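Extracellular solute-binding protein, family 5 (Chelativorans sp., PDB 6WM6) binds EDTA and other aminopolycarboxylates in the periplasm, probably handing them to an ABC transporter for uptake into the cell. Local coordinates at residues Leu311-Lys325 / Leu517-Gln529. Residues are numbered along the deposited sequence; the frame is centred on the assembly and turned at random.
Sequences LNSKAGPMSDIALRK and LAMDYAALFPIYQ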
loop_
_atom_site.group_PDB
_atom_site.type_symbol
_atom_site.label_atom_id
_atom_site.label_comp_id
_atom_site.label_asym_id
_atom_site.label_seq_id
_atom_site.Cartn_x
_atom_site.Cartn_y
_atom_site.Cartn_z
ATOM N N LEU A 311 18.053 6.862 -5.286
ATOM C CA LEU A 311 19.275 7.312 -5.934
ATOM C C LEU A 311 19.762 6.179 -6.833
ATOM O O LEU A 311 19.791 5.021 -6.422
ATOM C CB LEU A 311 20.346 7.697 -4.905
ATOM C CG LEU A 311 19.930 8.775 -3.909
ATOM C CD1 LEU A 311 19.281 8.160 -2.674
ATOM C CD2 LEU A 311 21.131 9.630 -3.492
ATOM N N ASN A 312 20.123 6.525 -8.067
ATOM C CA ASN A 312 20.460 5.503 -9.060
ATOM C C ASN A 312 21.881 4.996 -8.815
ATOM O O ASN A 312 22.857 5.535 -9.324
ATOM C CB ASN A 312 20.328 6.103 -10.443
ATOM C CG ASN A 312 20.519 5.086 -11.526
ATOM O OD1 ASN A 312 20.915 3.957 -11.253
ATOM N ND2 ASN A 312 20.209 5.472 -12.748
ATOM N N SER A 313 22.003 3.914 -8.047
ATOM C CA SER A 313 23.316 3.348 -7.757
ATOM C C SER A 313 23.838 2.512 -8.915
ATOM O O SER A 313 25.009 2.093 -8.866
ATOM C CB SER A 313 23.305 2.494 -6.492
ATOM O OG SER A 313 22.707 1.221 -6.709
ATOM N N LYS A 314 23.004 2.256 -9.927
ATOM C CA LYS A 314 23.415 1.381 -11.029
ATOM C C LYS A 314 24.193 2.124 -12.098
ATOM O O LYS A 314 25.031 1.511 -12.782
ATOM C CB LYS A 314 22.198 0.742 -11.691
ATOM C CG LYS A 314 21.391 -0.169 -10.796
ATOM C CD LYS A 314 20.201 -0.725 -11.577
ATOM C CE LYS A 314 19.136 -1.277 -10.662
ATOM N NZ LYS A 314 18.005 -1.851 -11.443
ATOM N N ALA A 315 23.936 3.413 -12.292
ATOM C CA ALA A 315 24.501 4.125 -13.426
ATOM C C ALA A 315 24.396 5.620 -13.221
ATOM O O ALA A 315 23.554 6.102 -12.465
ATOM C CB ALA A 315 23.801 3.711 -14.726
ATOM N N GLY A 316 25.246 6.351 -13.921
ATOM C CA GLY A 316 25.257 7.790 -13.821
ATOM C C GLY A 316 25.994 8.269 -12.588
ATOM O O GLY A 316 26.630 7.487 -11.873
ATOM N N PRO A 317 25.908 9.572 -12.308
ATOM C CA PRO A 317 26.693 10.140 -11.196
ATOM C C PRO A 317 26.436 9.464 -9.856
ATOM O O PRO A 317 27.362 9.340 -9.038
ATOM C CB PRO A 317 26.265 11.613 -11.162
ATOM C CG PRO A 317 25.753 11.892 -12.543
ATOM C CD PRO A 317 25.194 10.608 -13.081
ATOM N N MET A 318 25.201 9.051 -9.591
ATOM C CA MET A 318 24.869 8.421 -8.311
ATOM C C MET A 318 25.373 6.996 -8.178
ATOM O O MET A 318 25.164 6.382 -7.126
ATOM C CB MET A 318 23.372 8.498 -8.073
ATOM C CG MET A 318 22.864 9.922 -7.939
ATOM S SD MET A 318 23.642 10.770 -6.516
ATOM C CE MET A 318 23.434 12.435 -7.098
ATOM N N SER A 319 26.043 6.460 -9.199
ATOM C CA SER A 319 26.716 5.173 -8.991
ATOM C C SER A 319 27.900 5.276 -8.034
ATOM O O SER A 319 28.376 4.244 -7.556
ATOM C CB SER A 319 27.133 4.564 -10.331
ATOM O OG SER A 319 28.103 5.359 -10.958
ATOM N N ASP A 320 28.372 6.478 -7.715
ATOM C CA ASP A 320 29.428 6.671 -6.730
ATOM C C ASP A 320 28.797 6.890 -5.358
ATOM O O ASP A 320 28.083 7.881 -5.136
ATOM C CB ASP A 320 30.303 7.858 -7.116
ATOM C CG ASP A 320 31.477 8.062 -6.158
ATOM O OD1 ASP A 320 31.613 7.343 -5.141
ATOM O OD2 ASP A 320 32.309 8.968 -6.427
ATOM N N ILE A 321 29.042 5.956 -4.447
ATOM C CA ILE A 321 28.452 6.045 -3.113
ATOM C C ILE A 321 28.831 7.338 -2.405
ATOM O O ILE A 321 28.069 7.833 -1.566
ATOM C CB ILE A 321 28.823 4.777 -2.305
ATOM C CG1 ILE A 321 27.985 4.679 -1.031
ATOM C CG2 ILE A 321 30.331 4.734 -2.001
ATOM C CD1 ILE A 321 28.097 3.326 -0.361
ATOM N N ALA A 322 30.006 7.902 -2.689
ATOM C CA ALA A 322 30.375 9.154 -2.032
ATOM C C ALA A 322 29.440 10.288 -2.434
ATOM O O ALA A 322 29.085 11.132 -1.603
ATOM C CB ALA A 322 31.828 9.507 -2.357
ATOM N N LEU A 323 29.055 10.346 -3.706
ATOM C CA LEU A 323 28.126 11.388 -4.138
ATOM C C LEU A 323 26.757 11.165 -3.506
ATOM O O LEU A 323 26.106 12.124 -3.070
ATOM C CB LEU A 323 28.047 11.458 -5.667
ATOM C CG LEU A 323 27.149 12.557 -6.216
ATOM C CD1 LEU A 323 27.624 13.933 -5.769
ATOM C CD2 LEU A 323 27.082 12.503 -7.750
ATOM N N ARG A 324 26.323 9.901 -3.416
ATOM C CA ARG A 324 25.054 9.600 -2.749
ATOM C C ARG A 324 25.075 10.088 -1.314
ATOM O O ARG A 324 24.150 10.797 -0.865
ATOM C CB ARG A 324 24.759 8.102 -2.780
ATOM C CG ARG A 324 24.593 7.562 -4.189
ATOM C CD ARG A 324 23.880 6.208 -4.224
ATOM N NE ARG A 324 24.479 5.091 -3.487
ATOM C CZ ARG A 324 25.402 4.269 -3.985
ATOM N NH1 ARG A 324 25.896 4.471 -5.198
ATOM N NH2 ARG A 324 25.815 3.245 -3.260
ATOM N N LYS A 325 26.123 9.726 -0.566
ATOM C CA LYS A 325 26.178 10.111 0.837
ATOM C C LYS A 325 26.279 11.617 1.005
ATOM O O LYS A 325 25.678 12.183 1.930
ATOM C CB LYS A 325 27.321 9.389 1.546
ATOM C CG LYS A 325 27.062 7.901 1.658
ATOM C CD LYS A 325 28.125 7.140 2.418
ATOM C CE LYS A 325 27.673 5.695 2.544
ATOM N NZ LYS A 325 28.587 4.836 3.335
ATOM N N LEU A 517 22.314 -2.028 6.933
ATOM C CA LEU A 517 23.121 -2.192 5.718
ATOM C C LEU A 517 22.514 -1.428 4.552
ATOM O O LEU A 517 23.235 -0.863 3.729
ATOM C CB LEU A 517 23.254 -3.672 5.388
ATOM C CG LEU A 517 24.047 -4.515 6.386
ATOM C CD1 LEU A 517 23.947 -5.993 6.042
ATOM C CD2 LEU A 517 25.509 -4.080 6.451
ATOM N N ALA A 518 21.197 -1.426 4.427
ATOM C CA ALA A 518 20.563 -0.693 3.340
ATOM C C ALA A 518 20.829 0.800 3.473
ATOM O O ALA A 518 21.079 1.485 2.482
ATOM C CB ALA A 518 19.071 -0.987 3.334
ATOM N N MET A 519 20.786 1.334 4.693
ATOM C CA MET A 519 21.097 2.736 4.880
ATOM C C MET A 519 22.572 3.030 4.651
ATOM O O MET A 519 22.893 4.107 4.128
ATOM C CB MET A 519 20.636 3.174 6.257
ATOM C CG MET A 519 19.115 3.125 6.398
ATOM S SD MET A 519 18.202 3.962 5.060
ATOM C CE MET A 519 18.866 5.549 5.378
ATOM N N ASP A 520 23.468 2.099 4.979
ATOM C CA ASP A 520 24.873 2.281 4.661
ATOM C C ASP A 520 25.072 2.516 3.164
ATOM O O ASP A 520 25.966 3.269 2.749
ATOM C CB ASP A 520 25.686 1.037 5.064
ATOM C CG ASP A 520 25.851 0.870 6.558
ATOM O OD1 ASP A 520 25.640 1.826 7.335
ATOM O OD2 ASP A 520 26.222 -0.270 6.946
ATOM N N TYR A 521 24.265 1.848 2.315
ATOM C CA TYR A 521 24.456 1.897 0.867
ATOM C C TYR A 521 23.944 3.200 0.262
ATOM O O TYR A 521 24.355 3.558 -0.846
ATOM C CB TYR A 521 23.735 0.688 0.251
ATOM C CG TYR A 521 23.993 0.434 -1.203
ATOM C CD1 TYR A 521 25.251 0.036 -1.645
ATOM C CD2 TYR A 521 22.981 0.573 -2.145
ATOM C CE1 TYR A 521 25.494 -0.200 -3.012
ATOM C CE2 TYR A 521 23.211 0.331 -3.484
ATOM C CZ TYR A 521 24.447 -0.052 -3.906
ATOM O OH TYR A 521 24.667 -0.277 -5.260
ATOM N N ALA A 522 23.040 3.900 0.952
ATOM C CA ALA A 522 22.626 5.252 0.590
ATOM C C ALA A 522 21.994 5.342 -0.797
ATOM O O ALA A 522 22.186 6.322 -1.519
ATOM C CB ALA A 522 23.786 6.244 0.731
ATOM N N ALA A 523 21.217 4.330 -1.180
ATOM C CA ALA A 523 20.447 4.358 -2.417
ATOM C C ALA A 523 18.968 4.666 -2.204
ATOM O O ALA A 523 18.222 4.823 -3.186
ATOM C CB ALA A 523 20.605 3.038 -3.192
ATOM N N LEU A 524 18.527 4.776 -0.962
ATOM C CA LEU A 524 17.110 5.026 -0.664
ATOM C C LEU A 524 17.028 5.872 0.602
ATOM O O LEU A 524 17.487 5.455 1.679
ATOM C CB LEU A 524 16.345 3.711 -0.523
ATOM C CG LEU A 524 14.836 3.823 -0.359
ATOM C CD1 LEU A 524 14.207 4.472 -1.559
ATOM C CD2 LEU A 524 14.260 2.415 -0.148
ATOM N N PHE A 525 16.471 7.070 0.459
ATOM C CA PHE A 525 16.366 8.053 1.543
ATOM C C PHE A 525 14.913 8.205 1.950
ATOM O O PHE A 525 14.116 8.735 1.170
ATOM C CB PHE A 525 16.918 9.383 1.016
ATOM C CG PHE A 525 16.855 10.539 1.991
ATOM C CD1 PHE A 525 17.785 10.678 3.009
ATOM C CD2 PHE A 525 15.908 11.536 1.837
ATOM C CE1 PHE A 525 17.759 11.768 3.857
ATOM C CE2 PHE A 525 15.857 12.612 2.714
ATOM C CZ PHE A 525 16.792 12.735 3.720
ATOM N N PRO A 526 14.533 7.715 3.122
ATOM C CA PRO A 526 13.144 7.865 3.569
ATOM C C PRO A 526 12.896 9.279 4.048
ATOM O O PRO A 526 13.789 9.927 4.604
ATOM C CB PRO A 526 13.046 6.863 4.731
ATOM C CG PRO A 526 14.456 6.864 5.345
ATOM C CD PRO A 526 15.401 7.126 4.169
ATOM N N ILE A 527 11.660 9.749 3.853
ATOM C CA ILE A 527 11.282 11.132 4.167
ATOM C C ILE A 527 10.227 11.135 5.279
ATOM O O ILE A 527 10.552 11.321 6.453
ATOM C CB ILE A 527 10.894 11.889 2.891
ATOM C CG1 ILE A 527 12.076 11.905 1.899
ATOM C CG2 ILE A 527 10.480 13.314 3.217
ATOM C CD1 ILE A 527 11.740 12.402 0.501
ATOM N N TYR A 528 8.963 10.929 4.944
ATOM C CA TYR A 528 7.898 10.851 5.950
ATOM C C TYR A 528 6.665 10.262 5.282
ATOM O O TYR A 528 6.545 10.209 4.053
ATOM C CB TYR A 528 7.614 12.200 6.610
ATOM C CG TYR A 528 7.138 13.312 5.718
ATOM C CD1 TYR A 528 5.883 13.266 5.123
ATOM C CD2 TYR A 528 7.929 14.449 5.471
ATOM C CE1 TYR A 528 5.410 14.289 4.305
ATOM C CE2 TYR A 528 7.466 15.458 4.648
ATOM C CZ TYR A 528 6.226 15.375 4.075
ATOM O OH TYR A 528 5.720 16.376 3.252
ATOM N N GLN A 529 5.723 9.839 6.123
ATOM C CA GLN A 529 4.482 9.222 5.663
ATOM C C GLN A 529 3.534 10.233 5.042
ATOM O O GLN A 529 3.368 11.357 5.525
ATOM C CB GLN A 529 3.793 8.567 6.862
ATOM C CG GLN A 529 4.461 7.282 7.361
ATOM C CD GLN A 529 4.030 6.979 8.759
ATOM O OE1 GLN A 529 4.592 7.501 9.720
ATOM N NE2 GLN A 529 3.059 6.091 8.886
#
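The guanidinium of R324 and the ring of Y521 meet with their planes 47° apart. NH2 of R324 sits over the centre of one ring face, and CZ of R324 lies 4.5 Å from the Y521 ring centroid, a cation-pi contact. I321 CA lies over the centre of one guanidinium face; S313 CB sits against the opposite face, toward its rim. At its edge, NE and NH2 of R324 both grip Y521 O, at 3.1 and 2.8 Å, within the guanidinium plane; NE adds a weak bond to A522 O. A bend at chi3 (-59°) turns the group back, and NH1 of R324 reaches M318 O at 2.8 Å. A leucine in its place would probably leave the Y521 and M318 carbonyls without these donors and the ring face without its cation. At the ring edge Y521 OH donates to S313 OG (2.9 Å), which also bonds F484 O. R324 thus ties M318, before helix 321-330, to the turn around A522, which leaves helical geometry with positive phi just after helix 504-521. This packing joins that turn to the mixed sheet: L311 N bonds A523 O (2.9 Å) where strand 305-311 runs antiparallel to strand 524-537, while L311 and A522 both touch L328 of helix 321-330.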